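Local coordinates for fimbrin (Schizosaccharomyces pombe, PDB 1RT8), which binds actin filaments and cross-links them, working in the actin structures behind cell polarity and in cytokinesis, mating and spore formation, at residues Ala177-Val183 with Glu194-Val198; Ala287-Thr291 with Ile303-Phe307; Leu316-Tyr320 with Leu385-Met389; Lys331-Lys335 with Lys347-Asn351. Residues are numbered along the deposited sequence.

Contact 1 (Ala177-Val183 with Glu194-Val198); sequences ANWPRTV and ENYTV
In the second calponin-homology domain of the first actin-binding region, the irregular segment 177-183 leaves helix 162-176 and passes the first turn of helix 194-203. Ala177 is the first residue outside helical angles; Asn178, at positive phi (50°), is the C-prime residue of a Schellman motif, a place asparagine tolerates well. From Trp179 on the chain is mostly extended, with Ala177 nearest Val198 (CA-CA 7.1 Å) and Arg181 nearest Asn195 (7.2 Å). Trp179, chi1 t and chi2 -118°, lays its indole against the helix: Val198 CG2 makes a CH-pi contact 3.6 Å from the centroid of the six-membered ring, while at the ring edge NE1 donates to Asn195 OD1 (2.9 Å). Val198, chi1 t, also sets CG1 3.6 Å from Ala177 CB. Asn195 (chi1 m, chi2 -28°) uses both ends of its amide: OD1 accepts from Trp179, and ND2 donates to water 1 (3.1 Å) and to Asp189 O. That water also takes a bond from Arg181 NE (3.2 Å) and gives one to Thr182 O (2.5 Å). Arg181, chi1 to chi3 m, t, p, bends its guanidinium so that NH1 forms salt bridges with Glu194 OE1 (2.8 Å) and with Asp192, held between two carboxylates. Val183 and Val198 both pack on Leu174 of helix 162-176, while the side chain of Glu194 touches Arg221 of helix 218-230.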
loop_
_atom_site.group_PDB
_atom_site.type_symbol
_atom_site.label_atom_id
_atom_site.label_comp_id
_atom_site.label_asym_id
_atom_site.label_seq_id
_atom_site.Cartn_x
_atom_site.Cartn_y
_atom_site.Cartn_z
ATOM N N ALA A 177 29.032 11.108 -13.074
ATOM C CA ALA A 177 30.138 11.758 -12.380
ATOM C C ALA A 177 31.435 10.970 -12.576
ATOM O O ALA A 177 32.452 11.264 -11.947
ATOM C CB ALA A 177 29.816 11.881 -10.893
ATOM N N ASN A 178 31.389 9.967 -13.449
ATOM C CA ASN A 178 32.556 9.136 -13.723
ATOM C C ASN A 178 33.179 8.637 -12.419
ATOM O O ASN A 178 34.393 8.714 -12.228
ATOM C CB ASN A 178 33.587 9.937 -14.522
ATOM C CG ASN A 178 33.074 10.350 -15.892
ATOM O OD1 ASN A 178 32.715 9.505 -16.710
ATOM N ND2 ASN A 178 33.039 11.655 -16.146
ATOM N N TRP A 179 32.333 8.127 -11.529
ATOM C CA TRP A 179 32.763 7.608 -10.238
ATOM C C TRP A 179 32.760 6.072 -10.340
ATOM O O TRP A 179 31.772 5.471 -10.747
ATOM C CB TRP A 179 31.788 8.114 -9.164
ATOM C CG TRP A 179 32.195 7.864 -7.741
ATOM C CD1 TRP A 179 31.523 7.107 -6.823
ATOM C CD2 TRP A 179 33.370 8.355 -7.073
ATOM N NE1 TRP A 179 32.205 7.090 -5.631
ATOM C CE2 TRP A 179 33.343 7.846 -5.756
ATOM C CE3 TRP A 179 34.445 9.168 -7.463
ATOM C CZ2 TRP A 179 34.349 8.123 -4.824
ATOM C CZ3 TRP A 179 35.453 9.442 -6.529
ATOM C CH2 TRP A 179 35.393 8.919 -5.230
ATOM N N PRO A 180 33.876 5.423 -9.983
ATOM C CA PRO A 180 34.011 3.961 -10.043
ATOM C C PRO A 180 33.110 3.166 -9.096
ATOM O O PRO A 180 33.008 1.942 -9.214
ATOM C CB PRO A 180 35.490 3.734 -9.726
ATOM C CG PRO A 180 36.139 5.050 -10.073
ATOM C CD PRO A 180 35.141 6.039 -9.558
ATOM N N ARG A 181 32.473 3.845 -8.150
ATOM C CA ARG A 181 31.608 3.150 -7.210
ATOM C C ARG A 181 30.159 3.123 -7.649
ATOM O O ARG A 181 29.675 4.028 -8.319
ATOM C CB ARG A 181 31.715 3.771 -5.817
ATOM C CG ARG A 181 33.072 3.550 -5.197
ATOM C CD ARG A 181 33.134 4.019 -3.775
ATOM N NE ARG A 181 32.250 3.261 -2.893
ATOM C CZ ARG A 181 32.170 3.474 -1.586
ATOM N NH1 ARG A 181 32.925 4.416 -1.029
ATOM N NH2 ARG A 181 31.333 2.763 -0.842
ATOM N N THR A 182 29.469 2.061 -7.269
ATOM C CA THR A 182 28.077 1.925 -7.624
ATOM C C THR A 182 27.319 1.636 -6.337
ATOM O O THR A 182 27.911 1.189 -5.350
ATOM C CB THR A 182 27.904 0.785 -8.651
ATOM O OG1 THR A 182 26.809 1.095 -9.519
ATOM C CG2 THR A 182 27.667 -0.550 -7.951
ATOM N N VAL A 183 26.021 1.917 -6.340
ATOM C CA VAL A 183 25.179 1.698 -5.169
ATOM C C VAL A 183 24.145 0.599 -5.416
ATOM O O VAL A 183 23.470 0.598 -6.442
ATOM C CB VAL A 183 24.444 3.011 -4.774
ATOM C CG1 VAL A 183 23.256 2.711 -3.881
ATOM C CG2 VAL A 183 25.409 3.947 -4.057
ATOM N N GLU A 194 31.149 8.715 0.885
ATOM C CA GLU A 194 31.740 9.005 -0.415
ATOM C C GLU A 194 30.727 9.121 -1.540
ATOM O O GLU A 194 30.725 10.096 -2.286
ATOM C CB GLU A 194 32.764 7.931 -0.794
ATOM C CG GLU A 194 34.105 8.072 -0.107
ATOM C CD GLU A 194 35.151 7.122 -0.682
ATOM O OE1 GLU A 194 34.831 6.376 -1.633
ATOM O OE2 GLU A 194 36.294 7.126 -0.182
ATOM N N ASN A 195 29.873 8.116 -1.684
ATOM C CA ASN A 195 28.885 8.153 -2.750
ATOM C C ASN A 195 27.918 9.325 -2.614
ATOM O O ASN A 195 27.509 9.914 -3.615
ATOM C CB ASN A 195 28.153 6.814 -2.833
ATOM C CG ASN A 195 29.061 5.706 -3.364
ATOM O OD1 ASN A 195 29.982 5.982 -4.124
ATOM N ND2 ASN A 195 28.803 4.462 -2.975
ATOM N N TYR A 196 27.574 9.673 -1.378
ATOM C CA TYR A 196 26.685 10.802 -1.133
ATOM C C TYR A 196 27.378 12.090 -1.588
ATOM O O TYR A 196 26.770 12.926 -2.263
ATOM C CB TYR A 196 26.349 10.898 0.358
ATOM C CG TYR A 196 25.246 9.964 0.838
ATOM C CD1 TYR A 196 25.209 9.543 2.169
ATOM C CD2 TYR A 196 24.228 9.540 -0.016
ATOM C CE1 TYR A 196 24.196 8.727 2.644
ATOM C CE2 TYR A 196 23.186 8.711 0.453
ATOM C CZ TYR A 196 23.184 8.311 1.787
ATOM O OH TYR A 196 22.185 7.502 2.287
ATOM N N THR A 197 28.650 12.241 -1.221
ATOM C CA THR A 197 29.425 13.425 -1.601
ATOM C C THR A 197 29.488 13.597 -3.121
ATOM O O THR A 197 29.301 14.694 -3.632
ATOM C CB THR A 197 30.862 13.350 -1.052
ATOM O OG1 THR A 197 30.829 13.400 0.379
ATOM C CG2 THR A 197 31.698 14.514 -1.570
ATOM N N VAL A 198 29.762 12.515 -3.844
ATOM C CA VAL A 198 29.832 12.586 -5.299
ATOM C C VAL A 198 28.443 12.908 -5.855
ATOM O O VAL A 198 28.305 13.723 -6.769
ATOM C CB VAL A 198 30.348 11.253 -5.897
ATOM C CG1 VAL A 198 30.318 11.310 -7.408
ATOM C CG2 VAL A 198 31.778 10.995 -5.425
HETATM O O HOH W 1 29.705 1.542 -3.598
#

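Contact 2 (Ala287-Thr291 with Ile303-Phe307); sequences ARVFT and IHDFF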
loop_
_atom_site.group_PDB
_atom_site.type_symbol
_atom_site.label_atom_id
_atom_site.label_comp_id
_atom_site.label_asym_id
_atom_site.label_seq_id
_atom_site.Cartn_x
_atom_site.Cartn_y
_atom_site.Cartn_z
ATOM N N ALA A 287 -6.520 -4.868 -12.410
ATOM C CA ALA A 287 -5.148 -5.340 -12.260
ATOM C C ALA A 287 -4.529 -4.827 -10.960
ATOM O O ALA A 287 -3.879 -5.586 -10.237
ATOM C CB ALA A 287 -4.296 -4.901 -13.469
ATOM N N ARG A 288 -4.731 -3.546 -10.663
ATOM C CA ARG A 288 -4.185 -2.955 -9.443
ATOM C C ARG A 288 -4.869 -3.493 -8.191
ATOM O O ARG A 288 -4.220 -3.673 -7.168
ATOM C CB ARG A 288 -4.298 -1.427 -9.493
ATOM C CG ARG A 288 -3.160 -0.761 -10.266
ATOM C CD ARG A 288 -3.452 0.711 -10.550
ATOM N NE ARG A 288 -2.393 1.353 -11.335
ATOM C CZ ARG A 288 -1.187 1.666 -10.863
ATOM N NH1 ARG A 288 -0.873 1.397 -9.602
ATOM N NH2 ARG A 288 -0.292 2.252 -11.653
ATOM N N VAL A 289 -6.175 -3.743 -8.277
ATOM C CA VAL A 289 -6.932 -4.289 -7.149
ATOM C C VAL A 289 -6.515 -5.738 -6.896
ATOM O O VAL A 289 -6.308 -6.141 -5.747
ATOM C CB VAL A 289 -8.460 -4.246 -7.417
ATOM C CG1 VAL A 289 -9.203 -5.022 -6.336
ATOM C CG2 VAL A 289 -8.942 -2.790 -7.446
ATOM N N PHE A 290 -6.398 -6.517 -7.969
ATOM C CA PHE A 290 -6.002 -7.918 -7.861
ATOM C C PHE A 290 -4.567 -8.012 -7.350
ATOM O O PHE A 290 -4.228 -8.936 -6.600
ATOM C CB PHE A 290 -6.116 -8.629 -9.223
ATOM C CG PHE A 290 -7.530 -8.773 -9.730
ATOM C CD1 PHE A 290 -7.772 -9.252 -11.016
ATOM C CD2 PHE A 290 -8.615 -8.443 -8.931
ATOM C CE1 PHE A 290 -9.070 -9.403 -11.495
ATOM C CE2 PHE A 290 -9.926 -8.589 -9.401
ATOM C CZ PHE A 290 -10.153 -9.071 -10.687
ATOM N N THR A 291 -3.724 -7.064 -7.762
ATOM C CA THR A 291 -2.330 -7.034 -7.332
ATOM C C THR A 291 -2.280 -6.849 -5.820
ATOM O O THR A 291 -1.537 -7.540 -5.135
ATOM C CB THR A 291 -1.542 -5.874 -7.989
ATOM O OG1 THR A 291 -1.321 -6.174 -9.372
ATOM C CG2 THR A 291 -0.191 -5.674 -7.296
ATOM N N ILE A 303 4.118 -8.492 -6.277
ATOM C CA ILE A 303 3.806 -8.107 -7.644
ATOM C C ILE A 303 3.907 -6.602 -7.886
ATOM O O ILE A 303 3.420 -5.802 -7.078
ATOM C CB ILE A 303 2.369 -8.541 -8.015
ATOM C CG1 ILE A 303 2.224 -10.053 -7.883
ATOM C CG2 ILE A 303 2.011 -8.044 -9.414
ATOM C CD1 ILE A 303 0.798 -10.500 -7.771
ATOM N N HIS A 304 4.520 -6.215 -9.001
ATOM C CA HIS A 304 4.637 -4.795 -9.349
ATOM C C HIS A 304 4.245 -4.578 -10.803
ATOM O O HIS A 304 4.182 -3.448 -11.289
ATOM C CB HIS A 304 6.067 -4.303 -9.082
ATOM C CG HIS A 304 6.415 -4.256 -7.621
ATOM N ND1 HIS A 304 5.914 -3.293 -6.773
ATOM C CD2 HIS A 304 7.142 -5.096 -6.843
ATOM C CE1 HIS A 304 6.309 -3.542 -5.537
ATOM N NE2 HIS A 304 7.055 -4.631 -5.551
ATOM N N ASP A 305 3.947 -5.687 -11.475
ATOM C CA ASP A 305 3.540 -5.684 -12.883
ATOM C C ASP A 305 2.668 -6.926 -13.116
ATOM O O ASP A 305 3.162 -7.985 -13.519
ATOM C CB ASP A 305 4.781 -5.722 -13.789
ATOM C CG ASP A 305 4.448 -5.452 -15.245
ATOM O OD1 ASP A 305 3.250 -5.410 -15.570
ATOM O OD2 ASP A 305 5.379 -5.287 -16.060
ATOM N N PHE A 306 1.373 -6.772 -12.847
ATOM C CA PHE A 306 0.377 -7.836 -12.963
ATOM C C PHE A 306 0.386 -8.610 -14.284
ATOM O O PHE A 306 0.257 -9.834 -14.294
ATOM C CB PHE A 306 -1.022 -7.242 -12.737
ATOM C CG PHE A 306 -2.150 -8.254 -12.787
ATOM C CD1 PHE A 306 -2.552 -8.928 -11.639
ATOM C CD2 PHE A 306 -2.845 -8.496 -13.979
ATOM C CE1 PHE A 306 -3.631 -9.822 -11.673
ATOM C CE2 PHE A 306 -3.916 -9.382 -14.023
ATOM C CZ PHE A 306 -4.311 -10.045 -12.866
ATOM N N PHE A 307 0.528 -7.902 -15.395
ATOM C CA PHE A 307 0.498 -8.556 -16.692
ATOM C C PHE A 307 1.772 -9.259 -17.136
ATOM O O PHE A 307 1.851 -9.745 -18.264
ATOM C CB PHE A 307 0.023 -7.562 -17.753
ATOM C CG PHE A 307 -1.389 -7.098 -17.541
ATOM C CD1 PHE A 307 -1.655 -5.812 -17.101
ATOM C CD2 PHE A 307 -2.453 -7.982 -17.715
ATOM C CE1 PHE A 307 -2.961 -5.411 -16.836
ATOM C CE2 PHE A 307 -3.752 -7.589 -17.452
ATOM C CZ PHE A 307 -4.007 -6.304 -17.011
HETATM O O HOH W 2 0.655 -4.529 -11.035
#
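Segment 287-291 is regular helix, with Thr291 N bonded to Ala287 O (2.9 Å), whereas 303-307 is mostly loop, running into a short, weakly bonded helix around Phe306 and Phe307. The two backbones come close at both ends, Ala287 to Phe306 at 6.1 Å and Thr291 to Ile303 at 6.2 Å between CA atoms. Such closeness suits small residues on the helix. The methyl of Ala287 lets two aromatic rings approach, CB lying 3.9 Å from Phe306 CD2 and 3.7 Å from Phe307 CE1, and the Phe306 ring turns one face to Ala287 CA. This joins the long first helix of the third calponin-homology domain, 282-296, to the chain that returns after it, and Phe306 and Phe290 both continue onto Leu383 of helix 379-397 in the domain core. Phe306 takes chi1 t, which brings CE1 to 3.7 Å from Phe290 CB. Thr291, with chi1 m, folds its hydroxyl back to donate to Ala287 O (OG1-O 2.8 Å); the same OG1 accepts from water 2 (3.1 Å), which in turn accepts from Phe306 N (3.0 Å). Thr291 CG2 rests 3.6 Å from Ile303 O, and the Phe307 ring has a cation-pi partner in Arg379.

Contact 3 (Leu316-Tyr320 with Leu385-Met389); sequences LLQAY and LVWQM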
loop_
_atom_site.group_PDB
_atom_site.type_symbol
_atom_site.label_atom_id
_atom_site.label_comp_id
_atom_site.label_asym_id
_atom_site.label_seq_id
_atom_site.Cartn_x
_atom_site.Cartn_y
_atom_site.Cartn_z
ATOM N N LEU A 316 0.606 -17.550 -9.033
ATOM C CA LEU A 316 -0.719 -18.155 -8.966
ATOM C C LEU A 316 -0.717 -19.423 -8.106
ATOM O O LEU A 316 -1.614 -19.632 -7.280
ATOM C CB LEU A 316 -1.227 -18.476 -10.380
ATOM C CG LEU A 316 -1.633 -17.248 -11.220
ATOM C CD1 LEU A 316 -1.870 -17.633 -12.667
ATOM C CD2 LEU A 316 -2.891 -16.639 -10.633
ATOM N N LEU A 317 0.295 -20.264 -8.299
ATOM C CA LEU A 317 0.395 -21.498 -7.543
ATOM C C LEU A 317 0.541 -21.211 -6.051
ATOM O O LEU A 317 -0.040 -21.911 -5.224
ATOM C CB LEU A 317 1.556 -22.344 -8.069
ATOM C CG LEU A 317 1.279 -22.898 -9.475
ATOM C CD1 LEU A 317 2.502 -23.617 -10.025
ATOM C CD2 LEU A 317 0.084 -23.835 -9.427
ATOM N N GLN A 318 1.298 -20.179 -5.702
ATOM C CA GLN A 318 1.457 -19.825 -4.294
ATOM C C GLN A 318 0.113 -19.401 -3.709
ATOM O O GLN A 318 -0.231 -19.791 -2.596
ATOM C CB GLN A 318 2.453 -18.687 -4.120
ATOM C CG GLN A 318 3.899 -19.078 -4.351
ATOM C CD GLN A 318 4.814 -17.873 -4.300
ATOM O OE1 GLN A 318 4.875 -17.163 -3.294
ATOM N NE2 GLN A 318 5.528 -17.629 -5.390
ATOM N N ALA A 319 -0.638 -18.607 -4.473
ATOM C CA ALA A 319 -1.945 -18.123 -4.045
ATOM C C ALA A 319 -2.856 -19.294 -3.692
ATOM O O ALA A 319 -3.489 -19.286 -2.630
ATOM C CB ALA A 319 -2.587 -17.267 -5.151
ATOM N N TYR A 320 -2.917 -20.296 -4.574
ATOM C CA TYR A 320 -3.748 -21.477 -4.326
ATOM C C TYR A 320 -3.424 -22.099 -2.977
ATOM O O TYR A 320 -4.322 -22.484 -2.244
ATOM C CB TYR A 320 -3.544 -22.561 -5.392
ATOM C CG TYR A 320 -4.333 -22.369 -6.667
ATOM C CD1 TYR A 320 -3.686 -22.028 -7.859
ATOM C CD2 TYR A 320 -5.729 -22.508 -6.686
ATOM C CE1 TYR A 320 -4.403 -21.827 -9.036
ATOM C CE2 TYR A 320 -6.457 -22.305 -7.874
ATOM C CZ TYR A 320 -5.778 -21.964 -9.039
ATOM O OH TYR A 320 -6.453 -21.750 -10.208
ATOM N N LEU A 385 -8.880 -15.307 -14.851
ATOM C CA LEU A 385 -8.464 -16.385 -13.956
ATOM C C LEU A 385 -8.298 -15.875 -12.522
ATOM O O LEU A 385 -8.769 -16.506 -11.585
ATOM C CB LEU A 385 -7.156 -17.020 -14.436
ATOM C CG LEU A 385 -6.465 -17.993 -13.466
ATOM C CD1 LEU A 385 -7.404 -19.147 -13.130
ATOM C CD2 LEU A 385 -5.181 -18.531 -14.115
ATOM N N VAL A 386 -7.627 -14.743 -12.339
ATOM C CA VAL A 386 -7.466 -14.241 -10.978
ATOM C C VAL A 386 -8.840 -13.902 -10.401
ATOM O O VAL A 386 -9.109 -14.191 -9.233
ATOM C CB VAL A 386 -6.542 -13.007 -10.916
ATOM C CG1 VAL A 386 -6.502 -12.454 -9.501
ATOM C CG2 VAL A 386 -5.136 -13.389 -11.364
ATOM N N TRP A 387 -9.714 -13.314 -11.216
ATOM C CA TRP A 387 -11.055 -12.981 -10.746
ATOM C C TRP A 387 -11.766 -14.224 -10.227
ATOM O O TRP A 387 -12.371 -14.193 -9.158
ATOM C CB TRP A 387 -11.897 -12.349 -11.855
ATOM C CG TRP A 387 -13.347 -12.239 -11.485
ATOM C CD1 TRP A 387 -14.404 -12.809 -12.134
ATOM C CD2 TRP A 387 -13.899 -11.543 -10.355
ATOM N NE1 TRP A 387 -15.583 -12.512 -11.480
ATOM C CE2 TRP A 387 -15.298 -11.736 -10.385
ATOM C CE3 TRP A 387 -13.345 -10.772 -9.324
ATOM C CZ2 TRP A 387 -16.155 -11.188 -9.420
ATOM C CZ3 TRP A 387 -14.202 -10.223 -8.360
ATOM C CH2 TRP A 387 -15.586 -10.434 -8.418
ATOM N N GLN A 388 -11.702 -15.320 -10.977
ATOM C CA GLN A 388 -12.352 -16.550 -10.531
ATOM C C GLN A 388 -11.805 -16.970 -9.173
ATOM O O GLN A 388 -12.547 -17.466 -8.325
ATOM C CB GLN A 388 -12.134 -17.674 -11.541
ATOM C CG GLN A 388 -12.935 -17.496 -12.796
ATOM C CD GLN A 388 -14.421 -17.605 -12.548
ATOM O OE1 GLN A 388 -15.204 -16.824 -13.090
ATOM N NE2 GLN A 388 -14.824 -18.578 -11.729
ATOM N N MET A 389 -10.503 -16.783 -8.975
ATOM C CA MET A 389 -9.882 -17.131 -7.701
ATOM C C MET A 389 -10.441 -16.232 -6.595
ATOM O O MET A 389 -10.811 -16.708 -5.520
ATOM C CB MET A 389 -8.359 -16.973 -7.780
ATOM C CG MET A 389 -7.621 -17.559 -6.592
ATOM S SD MET A 389 -5.844 -17.220 -6.606
ATOM C CE MET A 389 -5.199 -18.705 -7.365
#
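Part of the hydrophobic core of the third calponin-homology domain, an all-helical fold, is formed where two nearly parallel helices, 314-323 and 379-397, face each other. Over segments 316-320 and 385-389 their N-to-C directions differ by only 8°, and the axes stay 11.9 Å apart at closest approach, a wide spacing that long side chains must fill. Leu316 is nearest Val386 (CA-CA 8.1 Å) and Tyr320 nearest Met389 (8.2 Å). Leucine does the bridging at the N-terminal end: Leu316 CD1 meets Leu385 CD2 at 3.7 Å, and Leu316 CD2 meets Val386 CG2 at 4.0 Å, while Ile374 of helix 371-375 touches both leucines. Met389, the residue most covered here, extends with chi1 and chi2 both t and spans the gap, its flexible, unbranched chain fitting between the small side chain of Ala319 and a ring; its SD lies 3.6 Å from Ala319 CB, the small methyl allowing this approach. Trp293 of helix 282-296 packs against Met389 as well. Tyr320 keeps its ring in the apolar interior while its OH makes a weak hydrogen bond to Ala355 O of helix 345-361. The Met-aromatic contact places SD 5.2 Å from the Tyr320 ring centroid, and the terminal methyl CE sits over the ring face, 3.5 Å from that centroid and 6° off the ring normal, as a CH-pi interaction.

Contact 4 (Lys331-Lys335 with Lys347-Asn351); sequences KKVNK and KAVEN
On the surface of the third calponin-homology domain, the loop leading from helix 314-323 to helix 345-361 is held to the latter by two asparagines, one on each segment. Segment 331-335 is irregular, turning to extended angles at Val333 (-100/140) and Asn334 (-87/129); segment 347-351 is helical, with Asn351 N bonded to Lys347 O (3.1 Å). The closest CA pairs are Val333-Asn351 (6.0 Å) and Asn334-Lys347 (6.1 Å). Asn351, chi1 m and chi2 -4°, presents its amide to the backbone of Asn334, satisfying both peptide groups: Asn334 N donates to Asn351 OD1 (2.9 Å), and Asn351 ND2 donates to Asn334 O (2.8 Å). A carboxamide suits this task because it carries donor and acceptor side by side. ND2 also donates to Asp312 O, and OD1 accepts from water 3 (2.6 Å), which donates to Lys332 O (2.6 Å) too. Asn334, chi1 m and chi2 -62°, uses ND2 twice, toward Glu350 OE1 (3.0 Å) and Lys347 O (3.1 Å), the latter carbonyl already serving the helix. Val333 packs on Leu314 and Leu317, its CG1 3.6 Å from Asn351 OD1. Water 4 donates both to Asn334 OD1 and to Glu350 OE1, each at 3.0 Å.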
loop_
_atom_site.group_PDB
_atom_site.type_symbol
_atom_site.label_atom_id
_atom_site.label_comp_id
_atom_site.label_asym_id
_atom_site.label_seq_id
_atom_site.Cartn_x
_atom_site.Cartn_y
_atom_site.Cartn_z
ATOM N N LYS A 331 6.511 -30.633 -6.126
ATOM C CA LYS A 331 7.502 -31.500 -6.753
ATOM C C LYS A 331 7.205 -31.553 -8.246
ATOM O O LYS A 331 8.029 -32.000 -9.044
ATOM C CB LYS A 331 7.442 -32.911 -6.158
ATOM C CG LYS A 331 7.880 -32.992 -4.700
ATOM C CD LYS A 331 7.795 -34.419 -4.152
ATOM C CE LYS A 331 8.160 -34.467 -2.669
ATOM N NZ LYS A 331 8.076 -35.845 -2.102
ATOM N N LYS A 332 6.019 -31.084 -8.616
ATOM C CA LYS A 332 5.599 -31.069 -10.013
ATOM C C LYS A 332 5.720 -29.673 -10.627
ATOM O O LYS A 332 5.397 -29.476 -11.796
ATOM C CB LYS A 332 4.147 -31.550 -10.132
ATOM C CG LYS A 332 3.915 -32.979 -9.660
ATOM C CD LYS A 332 2.434 -33.341 -9.707
ATOM C CE LYS A 332 2.177 -34.728 -9.123
ATOM N NZ LYS A 332 0.720 -35.016 -8.956
ATOM N N VAL A 333 6.202 -28.720 -9.837
ATOM C CA VAL A 333 6.349 -27.335 -10.276
ATOM C C VAL A 333 7.777 -26.950 -10.682
ATOM O O VAL A 333 8.746 -27.343 -10.027
ATOM C CB VAL A 333 5.886 -26.375 -9.153
ATOM C CG1 VAL A 333 6.134 -24.925 -9.557
ATOM C CG2 VAL A 333 4.412 -26.605 -8.852
ATOM N N ASN A 334 7.901 -26.174 -11.760
ATOM C CA ASN A 334 9.207 -25.714 -12.232
ATOM C C ASN A 334 9.553 -24.416 -11.503
ATOM O O ASN A 334 8.754 -23.480 -11.478
ATOM C CB ASN A 334 9.185 -25.465 -13.749
ATOM C CG ASN A 334 8.928 -26.734 -14.543
ATOM O OD1 ASN A 334 9.711 -27.678 -14.487
ATOM N ND2 ASN A 334 7.825 -26.764 -15.279
ATOM N N LYS A 335 10.746 -24.370 -10.918
ATOM C CA LYS A 335 11.208 -23.209 -10.167
ATOM C C LYS A 335 11.826 -22.114 -11.031
ATOM O O LYS A 335 12.336 -22.382 -12.115
ATOM C CB LYS A 335 12.239 -23.646 -9.124
ATOM C CG LYS A 335 11.717 -24.605 -8.064
ATOM C CD LYS A 335 12.818 -24.900 -7.054
ATOM C CE LYS A 335 12.391 -25.911 -6.006
ATOM N NZ LYS A 335 13.509 -26.196 -5.052
ATOM N N LYS A 347 8.344 -24.704 -19.605
ATOM C CA LYS A 347 8.258 -24.872 -18.159
ATOM C C LYS A 347 7.194 -23.941 -17.555
ATOM O O LYS A 347 6.467 -24.335 -16.647
ATOM C CB LYS A 347 9.616 -24.620 -17.498
ATOM C CG LYS A 347 10.655 -25.645 -17.874
ATOM C CD LYS A 347 11.818 -25.678 -16.903
ATOM C CE LYS A 347 12.685 -26.897 -17.186
ATOM N NZ LYS A 347 13.737 -27.095 -16.161
ATOM N N ALA A 348 7.097 -22.712 -18.060
ATOM C CA ALA A 348 6.103 -21.781 -17.541
ATOM C C ALA A 348 4.704 -22.261 -17.933
ATOM O O ALA A 348 3.754 -22.123 -17.163
ATOM C CB ALA A 348 6.362 -20.367 -18.088
ATOM N N VAL A 349 4.586 -22.822 -19.135
ATOM C CA VAL A 349 3.308 -23.330 -19.618
ATOM C C VAL A 349 2.855 -24.515 -18.776
ATOM O O VAL A 349 1.666 -24.660 -18.503
ATOM C CB VAL A 349 3.383 -23.756 -21.106
ATOM C CG1 VAL A 349 2.150 -24.584 -21.487
ATOM C CG2 VAL A 349 3.454 -22.511 -21.988
ATOM N N GLU A 350 3.797 -25.361 -18.364
ATOM C CA GLU A 350 3.445 -26.494 -17.521
ATOM C C GLU A 350 2.920 -25.938 -16.196
ATOM O O GLU A 350 1.879 -26.369 -15.701
ATOM C CB GLU A 350 4.665 -27.392 -17.287
ATOM C CG GLU A 350 5.117 -28.103 -18.561
ATOM C CD GLU A 350 6.350 -28.964 -18.370
ATOM O OE1 GLU A 350 7.036 -28.808 -17.335
ATOM O OE2 GLU A 350 6.638 -29.787 -19.274
ATOM N N ASN A 351 3.638 -24.967 -15.637
ATOM C CA ASN A 351 3.229 -24.351 -14.382
ATOM C C ASN A 351 1.849 -23.723 -14.514
ATOM O O ASN A 351 1.014 -23.863 -13.631
ATOM C CB ASN A 351 4.234 -23.277 -13.946
ATOM C CG ASN A 351 5.473 -23.865 -13.293
ATOM O OD1 ASN A 351 5.567 -25.080 -13.087
ATOM N ND2 ASN A 351 6.428 -23.000 -12.949
HETATM O O HOH W 3 4.640 -27.538 -13.356
HETATM O O HOH W 4 9.917 -29.381 -16.901
#

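In the fold
Contact 1 belongs to the second calponin-homology domain and the other three to the third; the nearest atoms of contacts 1 and 2 are about 17 Å apart. Contacts 2 and 3 are buried and meet on helix 379-397, which supplies one segment of contact 3 and packs against Phe290 and Phe306 of contact 2: Phe306 CZ and Val386 CG2 approach to 3.8 Å, forming one continuous apolar core. Contact 4, between residues flanked by contact 3 in sequence, lies at the surface, yet Leu317 CD1 touches Val333 CG2 at 3.7 Å. Apolar and aromatic packing dominates contacts 2 and 3, with one bridging water in contact 2; amide hydrogen bonds and waters dominate contact 4, and partly buried contact 1 mixes a tryptophan-valine contact with a salt bridge.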